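Local coordinates for protein PKS (Streptomyces albus, PDB 4OQJ) that probably catalyses carbon-carbon bond formation between carrier-bound acyl groups, as a ketosynthase of the acyltransferase-less type I polyketide synthase that builds oxazolomycin, at residues Ser470-Ala480 / Pro695-Arg703; Tyr512-Asp523 / Gly534-Ala542. All coordinates share one frame; numbering follows the deposited sequence.

Interaction 1: residues Ser470-Ala480 / Pro695-Arg703; sequences SANTPAALDTA and PTYPFERVR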
loop_
_atom_site.group_PDB
_atom_site.type_symbol
_atom_site.label_atom_id
_atom_site.label_comp_id
_atom_site.label_asym_id
_atom_site.label_seq_id
_atom_site.Cartn_x
_atom_site.Cartn_y
_atom_site.Cartn_z
ATOM N N SER A 470 -10.363 0.384 33.806
ATOM C CA SER A 470 -9.199 -0.447 34.106
ATOM C C SER A 470 -7.951 0.122 33.448
ATOM O O SER A 470 -8.013 0.751 32.389
ATOM C CB SER A 470 -9.431 -1.909 33.681
ATOM O OG SER A 470 -9.535 -2.074 32.276
ATOM N N ALA A 471 -6.825 -0.081 34.118
ATOM C CA ALA A 471 -5.543 0.410 33.654
ATOM C C ALA A 471 -4.461 -0.582 34.056
ATOM O O ALA A 471 -4.714 -1.513 34.822
ATOM C CB ALA A 471 -5.259 1.788 34.222
ATOM N N ASN A 472 -3.258 -0.379 33.531
ATOM C CA ASN A 472 -2.170 -1.323 33.736
ATOM C C ASN A 472 -1.337 -0.983 34.974
ATOM O O ASN A 472 -0.446 -1.741 35.338
ATOM C CB ASN A 472 -1.265 -1.369 32.505
ATOM C CG ASN A 472 -0.463 -2.642 32.435
ATOM O OD1 ASN A 472 -0.996 -3.734 32.635
ATOM N ND2 ASN A 472 0.820 -2.514 32.165
ATOM N N THR A 473 -1.635 0.159 35.595
ATOM C CA THR A 473 -1.012 0.572 36.850
ATOM C C THR A 473 -2.020 1.355 37.695
ATOM O O THR A 473 -2.959 1.937 37.162
ATOM C CB THR A 473 0.234 1.485 36.640
ATOM O OG1 THR A 473 -0.195 2.794 36.258
ATOM C CG2 THR A 473 1.196 0.914 35.594
ATOM N N PRO A 474 -1.819 1.385 39.023
ATOM C CA PRO A 474 -2.682 2.192 39.896
ATOM C C PRO A 474 -2.695 3.662 39.525
ATOM O O PRO A 474 -3.747 4.328 39.523
ATOM C CB PRO A 474 -2.056 1.986 41.280
ATOM C CG PRO A 474 -1.430 0.668 41.209
ATOM C CD PRO A 474 -0.910 0.530 39.798
ATOM N N ALA A 475 -1.514 4.178 39.201
ATOM C CA ALA A 475 -1.380 5.580 38.844
ATOM C C ALA A 475 -2.210 5.883 37.601
ATOM O O ALA A 475 -2.925 6.895 37.545
ATOM C CB ALA A 475 0.077 5.933 38.624
ATOM N N ALA A 476 -2.128 5.000 36.606
ATOM C CA ALA A 476 -2.910 5.169 35.382
ATOM C C ALA A 476 -4.414 5.106 35.680
ATOM O O ALA A 476 -5.196 5.874 35.111
ATOM C CB ALA A 476 -2.520 4.105 34.341
ATOM N N LEU A 477 -4.809 4.194 36.567
ATOM C CA LEU A 477 -6.218 4.044 36.941
ATOM C C LEU A 477 -6.744 5.325 37.596
ATOM O O LEU A 477 -7.826 5.819 37.248
ATOM C CB LEU A 477 -6.400 2.847 37.883
ATOM C CG LEU A 477 -7.834 2.508 38.308
ATOM C CD1 LEU A 477 -8.659 2.079 37.108
ATOM C CD2 LEU A 477 -7.826 1.426 39.380
ATOM N N ASP A 478 -5.966 5.886 38.518
ATOM C CA ASP A 478 -6.350 7.154 39.145
ATOM C C ASP A 478 -6.478 8.281 38.122
ATOM O O ASP A 478 -7.462 9.034 38.148
ATOM C CB ASP A 478 -5.350 7.540 40.237
ATOM C CG ASP A 478 -5.504 6.696 41.498
ATOM O OD1 ASP A 478 -6.583 6.085 41.688
ATOM O OD2 ASP A 478 -4.545 6.636 42.300
ATOM N N THR A 479 -5.504 8.396 37.211
ATOM C CA THR A 479 -5.560 9.436 36.202
ATOM C C THR A 479 -6.764 9.245 35.303
ATOM O O THR A 479 -7.457 10.208 34.973
ATOM C CB THR A 479 -4.275 9.463 35.324
ATOM O OG1 THR A 479 -3.123 9.671 36.152
ATOM C CG2 THR A 479 -4.345 10.560 34.280
ATOM N N ALA A 480 -7.000 8.004 34.877
ATOM C CA ALA A 480 -8.141 7.713 34.012
ATOM C C ALA A 480 -9.456 8.054 34.713
ATOM O O ALA A 480 -10.392 8.558 34.080
ATOM C CB ALA A 480 -8.132 6.248 33.583
ATOM N N PRO A 695 -12.364 10.034 27.252
ATOM C CA PRO A 695 -10.908 10.223 27.287
ATOM C C PRO A 695 -10.167 8.926 27.009
ATOM O O PRO A 695 -10.715 7.853 27.250
ATOM C CB PRO A 695 -10.646 10.719 28.706
ATOM C CG PRO A 695 -11.949 11.400 29.110
ATOM C CD PRO A 695 -13.025 10.560 28.468
ATOM N N THR A 696 -8.945 9.050 26.498
ATOM C CA THR A 696 -8.148 7.907 26.071
ATOM C C THR A 696 -7.105 7.585 27.139
ATOM O O THR A 696 -6.969 8.323 28.118
ATOM C CB THR A 696 -7.509 8.187 24.694
ATOM O OG1 THR A 696 -6.819 9.455 24.694
ATOM C CG2 THR A 696 -8.599 8.245 23.656
ATOM N N TYR A 697 -6.414 6.464 26.976
ATOM C CA TYR A 697 -5.564 5.902 28.019
ATOM C C TYR A 697 -4.431 6.850 28.450
ATOM O O TYR A 697 -3.802 7.498 27.605
ATOM C CB TYR A 697 -4.966 4.569 27.542
ATOM C CG TYR A 697 -4.301 3.792 28.662
ATOM C CD1 TYR A 697 -5.035 2.917 29.452
ATOM C CD2 TYR A 697 -2.949 3.957 28.948
ATOM C CE1 TYR A 697 -4.442 2.216 30.488
ATOM C CE2 TYR A 697 -2.341 3.249 29.986
ATOM C CZ TYR A 697 -3.102 2.380 30.756
ATOM O OH TYR A 697 -2.526 1.676 31.803
ATOM N N PRO A 698 -4.173 6.946 29.774
ATOM C CA PRO A 698 -3.081 7.807 30.251
ATOM C C PRO A 698 -1.737 7.071 30.227
ATOM O O PRO A 698 -1.225 6.635 31.260
ATOM C CB PRO A 698 -3.513 8.157 31.670
ATOM C CG PRO A 698 -4.292 6.969 32.119
ATOM C CD PRO A 698 -5.001 6.447 30.887
ATOM N N PHE A 699 -1.175 6.937 29.030
ATOM C CA PHE A 699 0.062 6.200 28.832
ATOM C C PHE A 699 1.133 6.675 29.790
ATOM O O PHE A 699 1.300 7.871 29.982
ATOM C CB PHE A 699 0.556 6.362 27.397
ATOM C CG PHE A 699 -0.417 5.878 26.368
ATOM C CD1 PHE A 699 -0.578 4.523 26.128
ATOM C CD2 PHE A 699 -1.174 6.781 25.644
ATOM C CE1 PHE A 699 -1.470 4.073 25.157
ATOM C CE2 PHE A 699 -2.071 6.343 24.694
ATOM C CZ PHE A 699 -2.223 5.001 24.448
ATOM N N GLU A 700 1.864 5.747 30.394
ATOM C CA GLU A 700 2.916 6.144 31.325
ATOM C C GLU A 700 4.008 6.874 30.560
ATOM O O GLU A 700 4.458 6.392 29.524
ATOM C CB GLU A 700 3.496 4.927 32.058
ATOM C CG GLU A 700 4.337 5.312 33.276
ATOM C CD GLU A 700 4.415 4.212 34.317
ATOM O OE1 GLU A 700 3.360 3.625 34.641
ATOM O OE2 GLU A 700 5.531 3.945 34.815
ATOM N N ARG A 701 4.423 8.037 31.049
ATOM C CA ARG A 701 5.461 8.814 30.358
ATOM C C ARG A 701 6.871 8.342 30.711
ATOM O O ARG A 701 7.617 9.053 31.391
ATOM C CB ARG A 701 5.350 10.304 30.691
ATOM C CG ARG A 701 4.073 10.980 30.241
ATOM C CD ARG A 701 3.970 12.391 30.833
ATOM N NE ARG A 701 4.993 13.300 30.309
ATOM C CZ ARG A 701 6.149 13.585 30.906
ATOM N NH1 ARG A 701 6.468 13.046 32.076
ATOM N NH2 ARG A 701 6.995 14.427 30.327
ATOM N N VAL A 702 7.235 7.152 30.247
ATOM C CA VAL A 702 8.579 6.619 30.456
ATOM C C VAL A 702 9.464 6.931 29.253
ATOM O O VAL A 702 9.117 6.631 28.107
ATOM C CB VAL A 702 8.541 5.086 30.692
ATOM C CG1 VAL A 702 9.922 4.553 31.058
ATOM C CG2 VAL A 702 7.541 4.742 31.758
ATOM N N ARG A 703 10.614 7.541 29.504
ATOM C CA ARG A 703 11.548 7.854 28.429
ATOM C C ARG A 703 12.318 6.623 27.953
ATOM O O ARG A 703 12.898 5.895 28.747
ATOM C CB ARG A 703 12.523 8.932 28.877
ATOM C CG ARG A 703 13.597 9.257 27.847
ATOM C CD ARG A 703 14.465 10.394 28.364
ATOM N NE ARG A 703 15.650 10.646 27.546
ATOM C CZ ARG A 703 15.687 11.464 26.498
ATOM N NH1 ARG A 703 14.590 12.096 26.089
ATOM N NH2 ARG A 703 16.823 11.640 25.844
HETATM O O HOH W 1 1.050 4.144 34.156
#

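Interaction 2: residues Tyr512-Asp523 / Gly534-Ala542; sequences YRRALVATGVRD and GRVMTAGPA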
loop_
_atom_site.group_PDB
_atom_site.type_symbol
_atom_site.label_atom_id
_atom_site.label_comp_id
_atom_site.label_asym_id
_atom_site.label_seq_id
_atom_site.Cartn_x
_atom_site.Cartn_y
_atom_site.Cartn_z
ATOM N N TYR A 512 -5.677 -3.492 36.976
ATOM C CA TYR A 512 -6.104 -2.599 38.058
ATOM C C TYR A 512 -7.453 -2.021 37.685
ATOM O O TYR A 512 -7.574 -1.296 36.695
ATOM C CB TYR A 512 -5.051 -1.520 38.301
ATOM C CG TYR A 512 -3.762 -2.147 38.757
ATOM C CD1 TYR A 512 -2.812 -2.573 37.835
ATOM C CD2 TYR A 512 -3.519 -2.375 40.107
ATOM C CE1 TYR A 512 -1.646 -3.172 38.245
ATOM C CE2 TYR A 512 -2.351 -2.974 40.529
ATOM C CZ TYR A 512 -1.424 -3.377 39.599
ATOM O OH TYR A 512 -0.260 -3.974 40.004
ATOM N N ARG A 513 -8.465 -2.345 38.478
ATOM C CA ARG A 513 -9.840 -2.094 38.085
ATOM C C ARG A 513 -10.615 -1.236 39.069
ATOM O O ARG A 513 -10.324 -1.199 40.273
ATOM C CB ARG A 513 -10.565 -3.428 37.895
ATOM C CG ARG A 513 -9.891 -4.313 36.866
ATOM C CD ARG A 513 -10.707 -5.559 36.551
ATOM N NE ARG A 513 -10.037 -6.394 35.552
ATOM C CZ ARG A 513 -10.492 -7.574 35.122
ATOM N NH1 ARG A 513 -11.615 -8.082 35.606
ATOM N NH2 ARG A 513 -9.818 -8.246 34.201
ATOM N N ARG A 514 -11.627 -0.557 38.536
ATOM C CA ARG A 514 -12.479 0.310 39.338
ATOM C C ARG A 514 -13.872 0.289 38.769
ATOM O O ARG A 514 -14.048 0.142 37.558
ATOM C CB ARG A 514 -11.941 1.738 39.368
ATOM C CG ARG A 514 -12.734 2.691 40.271
ATOM C CD ARG A 514 -11.921 3.930 40.534
ATOM N NE ARG A 514 -10.906 3.688 41.555
ATOM C CZ ARG A 514 -9.734 4.315 41.625
ATOM N NH1 ARG A 514 -9.404 5.222 40.719
ATOM N NH2 ARG A 514 -8.882 4.024 42.609
ATOM N N ALA A 515 -14.869 0.403 39.635
ATOM C CA ALA A 515 -16.248 0.433 39.162
ATOM C C ALA A 515 -17.153 1.216 40.096
ATOM O O ALA A 515 -16.883 1.367 41.289
ATOM C CB ALA A 515 -16.784 -0.982 38.975
ATOM N N LEU A 516 -18.240 1.703 39.522
ATOM C CA LEU A 516 -19.156 2.588 40.220
ATOM C C LEU A 516 -20.538 2.419 39.643
ATOM O O LEU A 516 -20.709 2.462 38.433
ATOM C CB LEU A 516 -18.717 4.045 40.082
ATOM C CG LEU A 516 -19.760 5.078 40.497
ATOM C CD1 LEU A 516 -19.896 5.054 41.997
ATOM C CD2 LEU A 516 -19.401 6.463 39.990
ATOM N N VAL A 517 -21.532 2.246 40.503
ATOM C CA VAL A 517 -22.918 2.272 40.062
ATOM C C VAL A 517 -23.418 3.714 40.171
ATOM O O VAL A 517 -23.389 4.300 41.249
ATOM C CB VAL A 517 -23.825 1.347 40.918
ATOM C CG1 VAL A 517 -25.259 1.408 40.427
ATOM C CG2 VAL A 517 -23.311 -0.089 40.906
ATOM N N ALA A 518 -23.910 4.272 39.077
ATOM C CA ALA A 518 -24.307 5.670 39.077
ATOM C C ALA A 518 -25.703 5.817 38.524
ATOM O O ALA A 518 -26.159 5.000 37.725
ATOM C CB ALA A 518 -23.320 6.507 38.259
ATOM N N THR A 519 -26.372 6.879 38.954
ATOM C CA THR A 519 -27.743 7.145 38.556
ATOM C C THR A 519 -27.812 8.159 37.411
ATOM O O THR A 519 -28.835 8.287 36.740
ATOM C CB THR A 519 -28.528 7.658 39.755
ATOM O OG1 THR A 519 -27.847 8.799 40.290
ATOM C CG2 THR A 519 -28.588 6.586 40.824
ATOM N N GLY A 520 -26.714 8.869 37.178
ATOM C CA GLY A 520 -26.632 9.783 36.053
ATOM C C GLY A 520 -25.240 10.355 35.905
ATOM O O GLY A 520 -24.341 10.046 36.695
ATOM N N VAL A 521 -25.065 11.214 34.908
ATOM C CA VAL A 521 -23.746 11.754 34.595
ATOM C C VAL A 521 -23.201 12.651 35.717
ATOM O O VAL A 521 -22.049 12.476 36.156
ATOM C CB VAL A 521 -23.794 12.512 33.269
ATOM C CG1 VAL A 521 -22.457 13.205 32.968
ATOM C CG2 VAL A 521 -24.156 11.549 32.154
ATOM N N ARG A 522 -24.011 13.594 36.197
ATOM C CA ARG A 522 -23.570 14.467 37.278
ATOM C C ARG A 522 -23.159 13.623 38.487
ATOM O O ARG A 522 -22.054 13.770 39.020
ATOM C CB ARG A 522 -24.669 15.465 37.661
ATOM N N ASP A 523 -24.046 12.719 38.885
ATOM C CA ASP A 523 -23.792 11.790 39.987
ATOM C C ASP A 523 -22.461 11.063 39.831
ATOM O O ASP A 523 -21.652 10.988 40.763
ATOM C CB ASP A 523 -24.925 10.765 40.072
ATOM C CG ASP A 523 -24.689 9.721 41.151
ATOM O OD1 ASP A 523 -24.563 10.106 42.340
ATOM O OD2 ASP A 523 -24.612 8.520 40.807
ATOM N N GLY A 534 -17.346 3.877 49.678
ATOM C CA GLY A 534 -18.734 3.517 49.885
ATOM C C GLY A 534 -19.450 3.241 48.580
ATOM O O GLY A 534 -20.399 2.459 48.546
ATOM N N ARG A 535 -18.985 3.877 47.504
ATOM C CA ARG A 535 -19.629 3.769 46.204
ATOM C C ARG A 535 -18.650 3.301 45.137
ATOM O O ARG A 535 -19.009 2.513 44.269
ATOM C CB ARG A 535 -20.215 5.109 45.766
ATOM C CG ARG A 535 -21.294 5.670 46.662
ATOM C CD ARG A 535 -21.926 6.860 45.979
ATOM N NE ARG A 535 -22.551 6.447 44.727
ATOM C CZ ARG A 535 -23.130 7.274 43.868
ATOM N NH1 ARG A 535 -23.154 8.583 44.108
ATOM N NH2 ARG A 535 -23.681 6.790 42.764
ATOM N N VAL A 536 -17.427 3.819 45.204
ATOM C CA VAL A 536 -16.394 3.510 44.225
ATOM C C VAL A 536 -15.622 2.270 44.675
ATOM O O VAL A 536 -15.014 2.247 45.743
ATOM C CB VAL A 536 -15.441 4.705 44.025
ATOM C CG1 VAL A 536 -14.213 4.313 43.198
ATOM C CG2 VAL A 536 -16.185 5.845 43.356
HETATM N N MSE A 537 -15.674 1.238 43.845
HETATM C CA MSE A 537 -15.038 -0.032 44.135
HETATM C C MSE A 537 -13.741 -0.107 43.370
HETATM O O MSE A 537 -13.713 0.169 42.173
HETATM C CB MSE A 537 -15.955 -1.193 43.741
HETATM C CG MSE A 537 -17.352 -1.114 44.380
HETATM SE SE MSE A 537 -18.631 -2.411 43.661
HETATM C CE MSE A 537 -19.310 -1.386 42.169
ATOM N N THR A 538 -12.669 -0.473 44.059
ATOM C CA THR A 538 -11.357 -0.607 43.428
ATOM C C THR A 538 -10.716 -1.911 43.847
ATOM O O THR A 538 -10.741 -2.264 45.023
ATOM C CB THR A 538 -10.410 0.542 43.821
ATOM O OG1 THR A 538 -11.052 1.804 43.606
ATOM C CG2 THR A 538 -9.130 0.481 43.018
ATOM N N ALA A 539 -10.115 -2.610 42.898
ATOM C CA ALA A 539 -9.415 -3.847 43.192
ATOM C C ALA A 539 -8.380 -4.104 42.121
ATOM O O ALA A 539 -8.459 -3.545 41.015
ATOM C CB ALA A 539 -10.397 -5.006 43.289
ATOM N N GLY A 540 -7.405 -4.942 42.448
ATOM C CA GLY A 540 -6.331 -5.244 41.519
ATOM C C GLY A 540 -5.971 -6.712 41.522
ATOM O O GLY A 540 -6.637 -7.517 42.171
ATOM N N PRO A 541 -4.894 -7.068 40.813
ATOM C CA PRO A 541 -4.462 -8.464 40.681
ATOM C C PRO A 541 -4.080 -9.106 42.017
ATOM O O PRO A 541 -4.047 -10.332 42.137
ATOM C CB PRO A 541 -3.246 -8.362 39.755
ATOM C CG PRO A 541 -2.737 -6.978 39.951
ATOM C CD PRO A 541 -3.948 -6.138 40.171
ATOM N N ALA A 542 -3.808 -8.277 43.016
ATOM C CA ALA A 542 -3.410 -8.774 44.325
ATOM C C ALA A 542 -4.606 -9.334 45.086
ATOM O O ALA A 542 -4.495 -10.342 45.791
ATOM C CB ALA A 542 -2.748 -7.665 45.130
HETATM O O HOH W 2 -21.265 1.835 43.300
HETATM O O HOH W 3 -23.031 3.732 44.110
#

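Interaction 1: residues Ser470-Ala480 / Pro695-Arg703
Ala471, at the close of strand 465-471, lays its CB 3.8 Å from CE1 of Tyr697, a methyl small enough for the phenol to lie close against the backbone. Asn472 follows: its N donates to Tyr697 OH at 2.8 Å, nearly straight at 167° and in the plane of the ring, so a chain amide just ahead of the helix is satisfied by a side chain. Thr473 is the N-cap; OG1 accepts from Ala476 N at 3.0 Å, while CG2 faces Glu700 OE1. The 695-703 segment, with its Tyr-Pro-Phe sequence, resembles the segment that in acyltransferase-containing synthases follows the acyltransferase and returns to the ketosynthase. Tyr697 CG stands anti to the backbone N (chi1 -168°), which sends the ring up to the start of helix 474-490. Ala476 CB sits obliquely by that ring, 3.5 Å from OH, and its carbonyl O lies 3.3 Å from Pro698 CG. Further along the helix, Thr479 lies alongside Pro698, its CG2 3.6 Å from Pro698 CB. Ala480 adds a methyl, its CB 4.1 Å from CD of Pro698, the rigid centre of an inverse gamma turn.

Interaction 2: residues Tyr512-Asp523 / Gly534-Ala542
Arg535 and Asp523 pair near one end of the antiparallel pairing of strands 512-518 and 536-539, which run at 164° to each other. Strand 512-518 is the central and 536-539 an outer strand of a three-stranded antiparallel sheet, consistent with the linker domain that follows the ketosynthase in modular synthases. Arg535 can be followed outward from its CB, 3.8 Å from Leu516 CD1 in an oblique apolar crossing. The chain then bends at chi3 (62°), and NE gives its hydrogen to a water that itself donates to Val517 O. At the tip, NH1 and NH2 grip the carboxylate end-on, one nitrogen to each oxygen: NH1 to OD1 of Asp523 at 2.7 Å and NH2 to OD2 of Asp523 at 2.8 Å, the two planes only 21° apart. Donating also to Val517 O at 2.9 Å, NH2 joins the strand to the start of helix 521-530. Separately, Thr519 N donates to Asp523 OD2 on its anti side and steadies the carboxylate. Within the sheet, Arg513 pairs with Ala539 and Ala515 with selenomethionine Met537, both as hydrogen-bonded pairs. Between them, in a non-hydrogen-bonded pair, Arg514 and Thr538 point the same way: NE donates in the guanidinium plane to Thr538 OG1 at 2.8 Å, while Arg514 NH1 reaches Thr481. Val536 CG1 packs 3.5 Å from Arg514 CD, a branched apolar partner for its aliphatic part. At the far end the rigid Pro541 makes a CH-pi contact, CD sitting 3.8 Å from the centroid of the Tyr512 ring, over one face.

How the interactions relate
From the N terminus, the chain passes through the ketosynthase core and enters strand 465-471 and helix 474-490, the first partner of interaction 1. It then forms strand 512-518, continues through helix 521-530 and returns as strand 536-539, so that interaction 2 closes a short loop with 10 residues between its segments. Only after a long excursion, about half of it helical, does 695-703 come back to close interaction 1, a loop that wholly encloses the smaller one. The two contacts meet directly: Ala471 N probably bonds to Tyr512 O in the shared sheet, and Asp478 forms a salt bridge with Arg514. Beyond them, Arg701 and Arg703 pair with Asp84 and Asp86, carrying the returning chain onto the ketosynthase.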